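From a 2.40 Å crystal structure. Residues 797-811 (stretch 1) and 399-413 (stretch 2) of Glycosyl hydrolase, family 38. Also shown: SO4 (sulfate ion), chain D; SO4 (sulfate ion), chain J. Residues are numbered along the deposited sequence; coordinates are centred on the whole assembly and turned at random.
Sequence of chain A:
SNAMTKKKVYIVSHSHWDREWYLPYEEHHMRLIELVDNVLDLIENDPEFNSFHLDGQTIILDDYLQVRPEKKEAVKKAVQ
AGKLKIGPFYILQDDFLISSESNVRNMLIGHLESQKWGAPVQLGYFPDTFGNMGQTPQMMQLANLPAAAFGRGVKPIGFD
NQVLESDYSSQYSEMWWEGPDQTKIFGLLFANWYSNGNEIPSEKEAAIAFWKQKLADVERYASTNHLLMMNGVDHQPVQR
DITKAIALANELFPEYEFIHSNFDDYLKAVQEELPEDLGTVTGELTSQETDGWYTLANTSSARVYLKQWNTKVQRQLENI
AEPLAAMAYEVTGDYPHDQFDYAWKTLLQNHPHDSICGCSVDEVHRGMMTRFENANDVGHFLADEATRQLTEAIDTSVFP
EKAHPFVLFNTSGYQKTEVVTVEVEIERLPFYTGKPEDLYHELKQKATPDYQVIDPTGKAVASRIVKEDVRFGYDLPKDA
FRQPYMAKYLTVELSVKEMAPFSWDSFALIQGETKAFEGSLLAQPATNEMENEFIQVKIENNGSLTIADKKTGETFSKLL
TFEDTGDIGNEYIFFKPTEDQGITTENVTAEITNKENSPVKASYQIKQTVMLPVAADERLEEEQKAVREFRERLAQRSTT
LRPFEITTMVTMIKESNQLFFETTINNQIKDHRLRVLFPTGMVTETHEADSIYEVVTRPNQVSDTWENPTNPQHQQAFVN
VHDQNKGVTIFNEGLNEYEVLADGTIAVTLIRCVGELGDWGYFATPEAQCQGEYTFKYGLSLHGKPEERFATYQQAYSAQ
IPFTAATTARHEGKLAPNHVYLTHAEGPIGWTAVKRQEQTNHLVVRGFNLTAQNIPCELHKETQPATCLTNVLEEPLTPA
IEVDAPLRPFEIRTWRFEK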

ATOM      1  N   TYR A 797     -12.454  -1.118 -28.501  1.00 52.16           N
ATOM      2  CA  TYR A 797     -13.007  -1.316 -27.166  1.00 50.88           C
ATOM      3  C   TYR A 797     -13.028  -2.793 -26.800  1.00 56.58           C
ATOM      4  O   TYR A 797     -12.763  -3.164 -25.650  1.00 58.45           O
ATOM      5  CB  TYR A 797     -14.422  -0.741 -27.087  1.00 53.32           C
ATOM      6  CG  TYR A 797     -14.520   0.752 -27.288  1.00 56.38           C
ATOM      7  CD1 TYR A 797     -13.589   1.615 -26.728  1.00 57.52           C
ATOM      8  CD2 TYR A 797     -15.552   1.299 -28.037  1.00 53.74           C
ATOM      9  CE1 TYR A 797     -13.684   2.984 -26.912  1.00 48.40           C
ATOM     10  CE2 TYR A 797     -15.656   2.663 -28.227  1.00 52.71           C
ATOM     11  CZ  TYR A 797     -14.719   3.502 -27.662  1.00 47.91           C
ATOM     12  OH  TYR A 797     -14.819   4.861 -27.849  1.00 48.36           O
ATOM     13  N   SER A 798     -13.342  -3.653 -27.774  1.00 59.48           N
ATOM     14  CA  SER A 798     -13.487  -5.077 -27.498  1.00 59.90           C
ATOM     15  C   SER A 798     -12.149  -5.737 -27.186  1.00 59.67           C
ATOM     16  O   SER A 798     -12.113  -6.749 -26.479  1.00 66.13           O
ATOM     17  CB  SER A 798     -14.156  -5.767 -28.686  1.00 63.41           C
ATOM     18  OG  SER A 798     -14.400  -7.133 -28.409  1.00 74.84           O
ATOM     19  N   ALA A 799     -11.047  -5.183 -27.699  1.00 57.20           N
ATOM     20  CA  ALA A 799      -9.740  -5.784 -27.455  1.00 58.97           C
ATOM     21  C   ALA A 799      -9.308  -5.636 -26.001  1.00 66.67           C
ATOM     22  O   ALA A 799      -8.524  -6.453 -25.503  1.00 70.79           O
ATOM     23  CB  ALA A 799      -8.697  -5.166 -28.386  1.00 57.53           C
ATOM     24  N   GLN A 800      -9.801  -4.609 -25.307  1.00 64.88           N
ATOM     25  CA  GLN A 800      -9.471  -4.407 -23.902  1.00 63.95           C
ATOM     26  C   GLN A 800     -10.274  -5.300 -22.964  1.00 60.63           C
ATOM     27  O   GLN A 800      -9.983  -5.326 -21.763  1.00 63.92           O
ATOM     28  CB  GLN A 800      -9.693  -2.943 -23.511  1.00 65.44           C
ATOM     29  CG  GLN A 800      -8.659  -1.979 -24.057  1.00 66.21           C
ATOM     30  CD  GLN A 800      -8.780  -0.596 -23.445  1.00 69.87           C
ATOM     31  OE1 GLN A 800      -9.716  -0.320 -22.694  1.00 79.77           O
ATOM     32  NE2 GLN A 800      -7.830   0.278 -23.757  1.00 64.99           N
ATOM     33  N   ILE A 801     -11.263  -6.026 -23.473  1.00 55.10           N
ATOM     34  CA  ILE A 801     -12.146  -6.831 -22.633  1.00 52.99           C
ATOM     35  C   ILE A 801     -11.905  -8.307 -22.926  1.00 57.62           C
ATOM     36  O   ILE A 801     -12.441  -8.834 -23.909  1.00 62.06           O
ATOM     37  CB  ILE A 801     -13.618  -6.455 -22.863  1.00 50.11           C
ATOM     38  CG1 ILE A 801     -13.807  -4.943 -22.723  1.00 55.06           C
ATOM     39  CG2 ILE A 801     -14.517  -7.202 -21.890  1.00 51.84           C
ATOM     40  CD1 ILE A 801     -15.195  -4.463 -23.084  1.00 62.75           C
ATOM     41  N   PRO A 802     -11.127  -9.013 -22.110  1.00 53.23           N
ATOM     42  CA  PRO A 802     -10.823 -10.416 -22.411  1.00 58.62           C
ATOM     43  C   PRO A 802     -12.026 -11.319 -22.184  1.00 66.21           C
ATOM     44  O   PRO A 802     -12.959 -10.994 -21.445  1.00 62.45           O
ATOM     45  CB  PRO A 802      -9.692 -10.746 -21.433  1.00 55.20           C
ATOM     46  CG  PRO A 802      -9.947  -9.841 -20.271  1.00 55.49           C
ATOM     47  CD  PRO A 802     -10.487  -8.562 -20.862  1.00 54.87           C
ATOM     48  N   PHE A 803     -11.990 -12.476 -22.843  1.00 76.10           N
ATOM     49  CA  PHE A 803     -13.011 -13.491 -22.624  1.00 73.51           C
ATOM     50  C   PHE A 803     -12.933 -14.022 -21.197  1.00 70.09           C
ATOM     51  O   PHE A 803     -11.869 -14.046 -20.574  1.00 79.97           O
ATOM     52  CB  PHE A 803     -12.849 -14.646 -23.615  1.00 75.27           C
ATOM     53  CG  PHE A 803     -13.633 -14.477 -24.888  1.00 79.80           C
ATOM     54  CD1 PHE A 803     -15.017 -14.502 -24.872  1.00 74.32           C
ATOM     55  CD2 PHE A 803     -12.986 -14.312 -26.102  1.00 86.66           C
ATOM     56  CE1 PHE A 803     -15.742 -14.352 -26.039  1.00 75.65           C
ATOM     57  CE2 PHE A 803     -13.707 -14.165 -27.274  1.00 82.49           C
ATOM     58  CZ  PHE A 803     -15.087 -14.185 -27.242  1.00 78.90           C
ATOM     59  N   THR A 804     -14.081 -14.449 -20.678  1.00 62.82           N
ATOM     60  CA  THR A 804     -14.168 -15.080 -19.366  1.00 52.23           C
ATOM     61  C   THR A 804     -14.472 -16.559 -19.576  1.00 59.49           C
ATOM     62  O   THR A 804     -15.592 -16.922 -19.954  1.00 72.56           O
ATOM     63  CB  THR A 804     -15.234 -14.415 -18.498  1.00 46.14           C
ATOM     64  OG1 THR A 804     -14.827 -13.078 -18.179  1.00 53.69           O
ATOM     65  CG2 THR A 804     -15.436 -15.201 -17.210  1.00 47.69           C
ATOM     66  N   ALA A 805     -13.472 -17.402 -19.345  1.00 51.33           N
ATOM     67  CA  ALA A 805     -13.605 -18.846 -19.463  1.00 50.73           C
ATOM     68  C   ALA A 805     -13.685 -19.467 -18.077  1.00 50.79           C
ATOM     69  O   ALA A 805     -12.991 -19.035 -17.152  1.00 62.08           O
ATOM     70  CB  ALA A 805     -12.431 -19.447 -20.240  1.00 46.51           C
ATOM     71  N   ALA A 806     -14.532 -20.483 -17.939  1.00 51.46           N
ATOM     72  CA  ALA A 806     -14.746 -21.120 -16.650  1.00 46.61           C
ATOM     73  C   ALA A 806     -15.136 -22.572 -16.858  1.00 49.68           C
ATOM     74  O   ALA A 806     -15.971 -22.880 -17.711  1.00 53.27           O
ATOM     75  CB  ALA A 806     -15.834 -20.406 -15.849  1.00 52.86           C
ATOM     76  N   THR A 807     -14.534 -23.453 -16.070  1.00 51.54           N
ATOM     77  CA  THR A 807     -14.911 -24.855 -16.069  1.00 48.53           C
ATOM     78  C   THR A 807     -15.946 -25.119 -14.980  1.00 56.93           C
ATOM     79  O   THR A 807     -16.073 -24.368 -14.010  1.00 55.67           O
ATOM     80  CB  THR A 807     -13.689 -25.749 -15.855  1.00 49.03           C
ATOM     81  OG1 THR A 807     -13.124 -25.490 -14.563  1.00 49.19           O
ATOM     82  CG2 THR A 807     -12.640 -25.481 -16.924  1.00 56.29           C
ATOM     83  N   THR A 808     -16.695 -26.201 -15.161  1.00 60.12           N
ATOM     84  CA  THR A 808     -17.696 -26.625 -14.192  1.00 61.50           C
ATOM     85  C   THR A 808     -17.936 -28.114 -14.389  1.00 58.52           C
ATOM     86  O   THR A 808     -17.471 -28.714 -15.361  1.00 55.75           O
ATOM     87  CB  THR A 808     -18.997 -25.826 -14.337  1.00 65.40           C
ATOM     88  OG1 THR A 808     -19.930 -26.235 -13.330  1.00 62.73           O
ATOM     89  CG2 THR A 808     -19.610 -26.050 -15.709  1.00 68.56           C
ATOM     90  N   ALA A 809     -18.660 -28.709 -13.447  1.00 56.90           N
ATOM     91  CA  ALA A 809     -18.930 -30.135 -13.490  1.00 59.17           C
ATOM     92  C   ALA A 809     -20.213 -30.407 -14.275  1.00 62.41           C
ATOM     93  O   ALA A 809     -20.902 -29.492 -14.733  1.00 59.71           O
ATOM     94  CB  ALA A 809     -19.015 -30.703 -12.074  1.00 54.93           C
ATOM     95  N   ARG A 810     -20.531 -31.687 -14.444  1.00 66.10           N
ATOM     96  CA  ARG A 810     -21.789 -32.082 -15.058  1.00 61.73           C
ATOM     97  C   ARG A 810     -22.904 -32.016 -14.024  1.00 67.02           C
ATOM     98  O   ARG A 810     -22.798 -32.611 -12.947  1.00 70.26           O
ATOM     99  CB  ARG A 810     -21.694 -33.492 -15.638  1.00 60.85           C
ATOM    100  CG  ARG A 810     -20.820 -33.614 -16.873  1.00 64.28           C
ATOM    101  CD  ARG A 810     -20.922 -35.006 -17.479  1.00 79.38           C
ATOM    102  NE  ARG A 810     -22.245 -35.275 -18.041  1.00 78.34           N
ATOM    103  CZ  ARG A 810     -23.186 -36.000 -17.442  1.00 71.67           C
ATOM    104  NH1 ARG A 810     -22.957 -36.541 -16.253  1.00 69.57           N
ATOM    105  NH2 ARG A 810     -24.357 -36.187 -18.035  1.00 65.82           N
ATOM    106  N   HIS A 811     -23.972 -31.295 -14.353  1.00 62.86           N
ATOM    107  CA  HIS A 811     -25.102 -31.141 -13.448  1.00 64.46           C
ATOM    108  C   HIS A 811     -26.260 -30.515 -14.205  1.00 66.96           C
ATOM    109  O   HIS A 811     -26.058 -29.772 -15.170  1.00 69.09           O
ATOM    110  CB  HIS A 811     -24.734 -30.278 -12.233  1.00 70.19           C
ATOM    111  CG  HIS A 811     -23.994 -29.023 -12.583  1.00 62.50           C
ATOM    112  ND1 HIS A 811     -24.565 -28.000 -13.309  1.00 61.50           N
ATOM    113  CD2 HIS A 811     -22.728 -28.630 -12.310  1.00 60.90           C
ATOM    114  CE1 HIS A 811     -23.683 -27.028 -13.466  1.00 58.60           C
ATOM    115  NE2 HIS A 811     -22.560 -27.386 -12.868  1.00 59.55           N
TER
HETATM  116  S   SO4 D 902     -19.837 -37.753 -14.750  0.66 71.65           S
HETATM  117  O1  SO4 D 902     -19.488 -38.046 -13.363  0.66 67.25           O
HETATM  118  O2  SO4 D 902     -19.990 -39.004 -15.488  0.66 71.79           O
HETATM  119  O3  SO4 D 902     -21.094 -37.011 -14.789  0.66 68.97           O
HETATM  120  O4  SO4 D 902     -18.781 -36.955 -15.362  0.66 75.65           O
HETATM  121  S   SO4 J 908     -26.666 -38.292 -15.227  0.77110.57           S
HETATM  122  O1  SO4 J 908     -28.089 -38.605 -15.321  0.77110.07           O
HETATM  123  O2  SO4 J 908     -25.948 -38.968 -16.302  0.77109.70           O
HETATM  124  O3  SO4 J 908     -26.153 -38.747 -13.939  0.77107.92           O
HETATM  125  O4  SO4 J 908     -26.477 -36.849 -15.347  0.77111.56           O
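Stretch 2 (399-413) FPEKAHPFVLFNTSG

Stretch 2 lies alongside stretch 1 as an antiparallel strand partner, although the two are almost 400 residues apart in sequence. The strand that starts at His404 pairs with strand 804-807. Their N-to-C directions differ by 160°, and the axes approach to 4.5 Å. Together the two stretches bury 931 Å². Because the strands run in opposite directions, the start of stretch 1 meets the end of stretch 2.

Stretch 1 opens in a helix that begins earlier in the chain. Tyr797 makes no contact with stretch 2. Ser798 lies nearest Ser412, with Ser798 CA 6.9 Å from Ser412 CA; Ser798 OG and Ser412 OG are 4.3 Å apart, too far for a hydrogen bond. Ala799 and Gln800 stay out of reach. Ile801 N donates to Ser798 O at 3.2 Å. Ile801 points toward stretch 2. Ile801 CD1 packs on Ser412 CB at 3.7 Å, and Ile801 CG2 lies 3.8 Å from Thr411 OG1. Within stretch 2, Ser412 N and Ser412 OG both donate to Asn410 OD1, at 3.1 and 2.9 Å.

Pro802 points away. Phe803 leaves sideways, but its ring comes nearer. The ring edge meets the backbone of stretch 2, with Phe803 CD1 3.1 Å from Phe409 O.

The paired strands begin at Thr804. Thr804 and Phe409 form a hydrogen-bonded pair. Phe409 N donates to Thr804 O at 2.9 Å; the return bond, Thr804 N to Phe409 O, is weak at 3.4 Å. Thr804 CB is 4.0 Å from Phe409 CB, on the same face of the sheet. Ala805 and Leu408 form the next, non-hydrogen-bonded pair, with side chains on the opposite face. Ala805 CB touches Leu408 CD2 at 3.9 Å. Ala805 CA also makes a CA-H...O contact with Val407 O at 3.4 Å. Ala806 and Val407 return to the face of Thr804. Val407 N donates to Ala806 O at 2.6 Å, and Ala806 N donates to Val407 O at 3.0 Å. Thr807 pairs with Phe406 on the face of Ala805. Here Thr807 CA is 4.0 Å from Phe406 CA, and Thr807 CG2 lies 3.9 Å from Phe406 CB.

Beyond the strand, Thr808 N still donates to Pro405 O at 3.2 Å, which extends the ladder by one bond. Thr808 OG1 is hydrogen-bonded to His811 NE2 at 2.9 Å within stretch 1. Ala809 points away, although Ala809 O is 3.7 Å from Pro405 CG.

Arg810 has the largest covered area, 116 Å². Its side chain reaches the loop before the strand, where Arg810 NE and Arg810 NH2 donate to Phe399 O at 3.0 and 3.1 Å. Glu401 CG lies over one guanidinium face, 3.7 Å from Arg810 NH1. Pro400 to Ala403 form a type II turn. A sulfate (chain D) links the turn to the arginine: Lys402 N donates to its O2 at 3.0 Å, and Arg810 NH1 to its O3 at a very short 2.4 Å. His811 does not touch stretch 2.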

ATOM      1  N   PHE A 399     -24.136 -32.672 -21.802  1.00 68.89           N
ATOM      2  CA  PHE A 399     -22.907 -33.294 -22.265  1.00 66.19           C
ATOM      3  C   PHE A 399     -22.836 -34.749 -21.800  1.00 66.16           C
ATOM      4  O   PHE A 399     -23.437 -35.113 -20.785  1.00 63.64           O
ATOM      5  CB  PHE A 399     -21.696 -32.522 -21.750  1.00 61.24           C
ATOM      6  CG  PHE A 399     -21.616 -31.112 -22.261  1.00 65.49           C
ATOM      7  CD1 PHE A 399     -21.539 -30.857 -23.620  1.00 70.51           C
ATOM      8  CD2 PHE A 399     -21.610 -30.040 -21.384  1.00 63.33           C
ATOM      9  CE1 PHE A 399     -21.460 -29.562 -24.095  1.00 72.86           C
ATOM     10  CE2 PHE A 399     -21.532 -28.742 -21.852  1.00 72.10           C
ATOM     11  CZ  PHE A 399     -21.458 -28.502 -23.210  1.00 74.84           C
ATOM     12  N   PRO A 400     -22.116 -35.602 -22.528  1.00 69.40           N
ATOM     13  CA  PRO A 400     -22.024 -37.010 -22.130  1.00 73.99           C
ATOM     14  C   PRO A 400     -21.266 -37.174 -20.822  1.00 73.42           C
ATOM     15  O   PRO A 400     -20.559 -36.278 -20.358  1.00 65.09           O
ATOM     16  CB  PRO A 400     -21.266 -37.660 -23.293  1.00 67.40           C
ATOM     17  CG  PRO A 400     -20.481 -36.546 -23.894  1.00 69.94           C
ATOM     18  CD  PRO A 400     -21.358 -35.332 -23.763  1.00 72.42           C
ATOM     19  N   GLU A 401     -21.429 -38.350 -20.224  1.00 71.80           N
ATOM     20  CA  GLU A 401     -20.771 -38.648 -18.961  1.00 77.49           C
ATOM     21  C   GLU A 401     -19.256 -38.701 -19.139  1.00 80.00           C
ATOM     22  O   GLU A 401     -18.746 -38.974 -20.230  1.00 73.44           O
ATOM     23  CB  GLU A 401     -21.288 -39.969 -18.392  1.00 88.48           C
ATOM     24  CG  GLU A 401     -22.683 -39.870 -17.788  1.00100.01           C
ATOM     25  CD  GLU A 401     -23.302 -41.226 -17.514  1.00107.40           C
ATOM     26  OE1 GLU A 401     -23.296 -42.079 -18.426  1.00109.86           O
ATOM     27  OE2 GLU A 401     -23.792 -41.439 -16.385  1.00109.61           O
ATOM     28  N   LYS A 402     -18.543 -38.418 -18.048  1.00 82.33           N
ATOM     29  CA  LYS A 402     -17.088 -38.319 -17.958  1.00 80.08           C
ATOM     30  C   LYS A 402     -16.526 -37.124 -18.721  1.00 73.74           C
ATOM     31  O   LYS A 402     -15.302 -36.977 -18.793  1.00 81.07           O
ATOM     32  CB  LYS A 402     -16.377 -39.594 -18.440  1.00 77.88           C
ATOM     33  CG  LYS A 402     -16.793 -40.862 -17.709  1.00 73.81           C
ATOM     34  CD  LYS A 402     -16.066 -42.074 -18.264  1.00 71.86           C
ATOM     35  N   ALA A 403     -17.371 -36.261 -19.278  1.00 62.50           N
ATOM     36  CA  ALA A 403     -16.893 -35.101 -20.010  1.00 67.86           C
ATOM     37  C   ALA A 403     -16.556 -33.960 -19.055  1.00 56.02           C
ATOM     38  O   ALA A 403     -17.082 -33.865 -17.943  1.00 55.94           O
ATOM     39  CB  ALA A 403     -17.934 -34.638 -21.028  1.00 62.80           C
ATOM     40  N   HIS A 404     -15.658 -33.082 -19.509  1.00 54.80           N
ATOM     41  CA  HIS A 404     -15.218 -31.920 -18.741  1.00 64.50           C
ATOM     42  C   HIS A 404     -15.764 -30.658 -19.397  1.00 60.60           C
ATOM     43  O   HIS A 404     -15.149 -30.121 -20.332  1.00 62.26           O
ATOM     44  CB  HIS A 404     -13.691 -31.874 -18.658  1.00 65.70           C
ATOM     45  CG  HIS A 404     -13.071 -33.150 -18.178  1.00 71.23           C
ATOM     46  ND1 HIS A 404     -13.037 -33.506 -16.847  1.00 73.65           N
ATOM     47  CD2 HIS A 404     -12.462 -34.155 -18.852  1.00 72.61           C
ATOM     48  CE1 HIS A 404     -12.435 -34.676 -16.721  1.00 73.80           C
ATOM     49  NE2 HIS A 404     -12.076 -35.091 -17.922  1.00 74.87           N
ATOM     50  N   PRO A 405     -16.910 -30.145 -18.958  1.00 57.13           N
ATOM     51  CA  PRO A 405     -17.490 -28.967 -19.608  1.00 66.93           C
ATOM     52  C   PRO A 405     -16.876 -27.664 -19.121  1.00 64.95           C
ATOM     53  O   PRO A 405     -16.373 -27.556 -17.999  1.00 67.52           O
ATOM     54  CB  PRO A 405     -18.972 -29.051 -19.224  1.00 70.07           C
ATOM     55  CG  PRO A 405     -18.969 -29.748 -17.911  1.00 65.09           C
ATOM     56  CD  PRO A 405     -17.807 -30.711 -17.934  1.00 57.31           C
ATOM     57  N   PHE A 406     -16.925 -26.662 -19.997  1.00 55.69           N
ATOM     58  CA  PHE A 406     -16.476 -25.316 -19.672  1.00 50.17           C
ATOM     59  C   PHE A 406     -17.340 -24.320 -20.431  1.00 56.71           C
ATOM     60  O   PHE A 406     -17.945 -24.650 -21.454  1.00 60.80           O
ATOM     61  CB  PHE A 406     -14.988 -25.115 -19.995  1.00 46.90           C
ATOM     62  CG  PHE A 406     -14.637 -25.353 -21.437  1.00 53.57           C
ATOM     63  CD1 PHE A 406     -14.341 -26.630 -21.891  1.00 58.92           C
ATOM     64  CD2 PHE A 406     -14.592 -24.301 -22.338  1.00 53.18           C
ATOM     65  CE1 PHE A 406     -14.016 -26.853 -23.217  1.00 59.25           C
ATOM     66  CE2 PHE A 406     -14.266 -24.519 -23.667  1.00 50.93           C
ATOM     67  CZ  PHE A 406     -13.979 -25.796 -24.105  1.00 50.56           C
ATOM     68  N   VAL A 407     -17.390 -23.089 -19.920  1.00 50.27           N
ATOM     69  CA  VAL A 407     -18.295 -22.059 -20.418  1.00 56.56           C
ATOM     70  C   VAL A 407     -17.490 -20.833 -20.830  1.00 53.72           C
ATOM     71  O   VAL A 407     -16.567 -20.417 -20.121  1.00 52.94           O
ATOM     72  CB  VAL A 407     -19.354 -21.681 -19.360  1.00 55.27           C
ATOM     73  CG1 VAL A 407     -20.344 -20.677 -19.928  1.00 56.89           C
ATOM     74  CG2 VAL A 407     -20.076 -22.923 -18.859  1.00 52.34           C
ATOM     75  N   LEU A 408     -17.851 -20.252 -21.974  1.00 56.95           N
ATOM     76  CA  LEU A 408     -17.232 -19.038 -22.492  1.00 62.33           C
ATOM     77  C   LEU A 408     -18.234 -17.893 -22.407  1.00 62.27           C
ATOM     78  O   LEU A 408     -19.336 -17.992 -22.954  1.00 64.44           O
ATOM     79  CB  LEU A 408     -16.766 -19.231 -23.935  1.00 66.18           C
ATOM     80  CG  LEU A 408     -15.380 -19.844 -24.139  1.00 72.54           C
ATOM     81  CD1 LEU A 408     -15.156 -20.191 -25.603  1.00 72.34           C
ATOM     82  CD2 LEU A 408     -14.310 -18.884 -23.644  1.00 69.18           C
ATOM     83  N   PHE A 409     -17.847 -16.812 -21.735  1.00 54.95           N
ATOM     84  CA  PHE A 409     -18.688 -15.634 -21.582  1.00 47.85           C
ATOM     85  C   PHE A 409     -18.151 -14.490 -22.429  1.00 53.74           C
ATOM     86  O   PHE A 409     -16.942 -14.235 -22.451  1.00 64.58           O
ATOM     87  CB  PHE A 409     -18.755 -15.178 -20.121  1.00 49.44           C
ATOM     88  CG  PHE A 409     -19.414 -16.159 -19.201  1.00 51.67           C
ATOM     89  CD1 PHE A 409     -18.679 -17.170 -18.606  1.00 50.00           C
ATOM     90  CD2 PHE A 409     -20.764 -16.056 -18.910  1.00 48.11           C
ATOM     91  CE1 PHE A 409     -19.280 -18.069 -17.750  1.00 52.39           C
ATOM     92  CE2 PHE A 409     -21.371 -16.953 -18.055  1.00 53.16           C
ATOM     93  CZ  PHE A 409     -20.628 -17.961 -17.473  1.00 55.56           C
ATOM     94  N   ASN A 410     -19.053 -13.803 -23.122  1.00 49.46           N
ATOM     95  CA  ASN A 410     -18.751 -12.524 -23.757  1.00 53.70           C
ATOM     96  C   ASN A 410     -19.358 -11.454 -22.860  1.00 54.54           C
ATOM     97  O   ASN A 410     -20.574 -11.267 -22.838  1.00 58.12           O
ATOM     98  CB  ASN A 410     -19.303 -12.457 -25.177  1.00 53.98           C
ATOM     99  CG  ASN A 410     -18.938 -11.158 -25.893  1.00 52.57           C
ATOM    100  OD1 ASN A 410     -18.274 -10.285 -25.332  1.00 53.78           O
ATOM    101  ND2 ASN A 410     -19.358 -11.039 -27.149  1.00 52.52           N
ATOM    102  N   THR A 411     -18.509 -10.767 -22.098  1.00 46.46           N
ATOM    103  CA  THR A 411     -18.950  -9.743 -21.158  1.00 53.47           C
ATOM    104  C   THR A 411     -18.874  -8.339 -21.752  1.00 56.30           C
ATOM    105  O   THR A 411     -18.737  -7.360 -21.012  1.00 55.95           O
ATOM    106  CB  THR A 411     -18.133  -9.821 -19.869  1.00 52.03           C
ATOM    107  OG1 THR A 411     -16.736  -9.729 -20.182  1.00 61.28           O
ATOM    108  CG2 THR A 411     -18.398 -11.137 -19.160  1.00 43.42           C
ATOM    109  N   SER A 412     -18.962  -8.224 -23.075  1.00 59.00           N
ATOM    110  CA  SER A 412     -18.934  -6.939 -23.756  1.00 47.56           C
ATOM    111  C   SER A 412     -20.180  -6.796 -24.619  1.00 52.27           C
ATOM    112  O   SER A 412     -20.963  -7.735 -24.782  1.00 52.56           O
ATOM    113  CB  SER A 412     -17.669  -6.782 -24.614  1.00 47.49           C
ATOM    114  OG  SER A 412     -17.772  -7.514 -25.825  1.00 42.56           O
ATOM    115  N   GLY A 413     -20.357  -5.599 -25.171  1.00 49.60           N
ATOM    116  CA  GLY A 413     -21.517  -5.314 -25.992  1.00 47.25           C
ATOM    117  C   GLY A 413     -21.244  -5.368 -27.481  1.00 47.66           C
ATOM    118  O   GLY A 413     -22.041  -4.867 -28.280  1.00 50.58           O
TER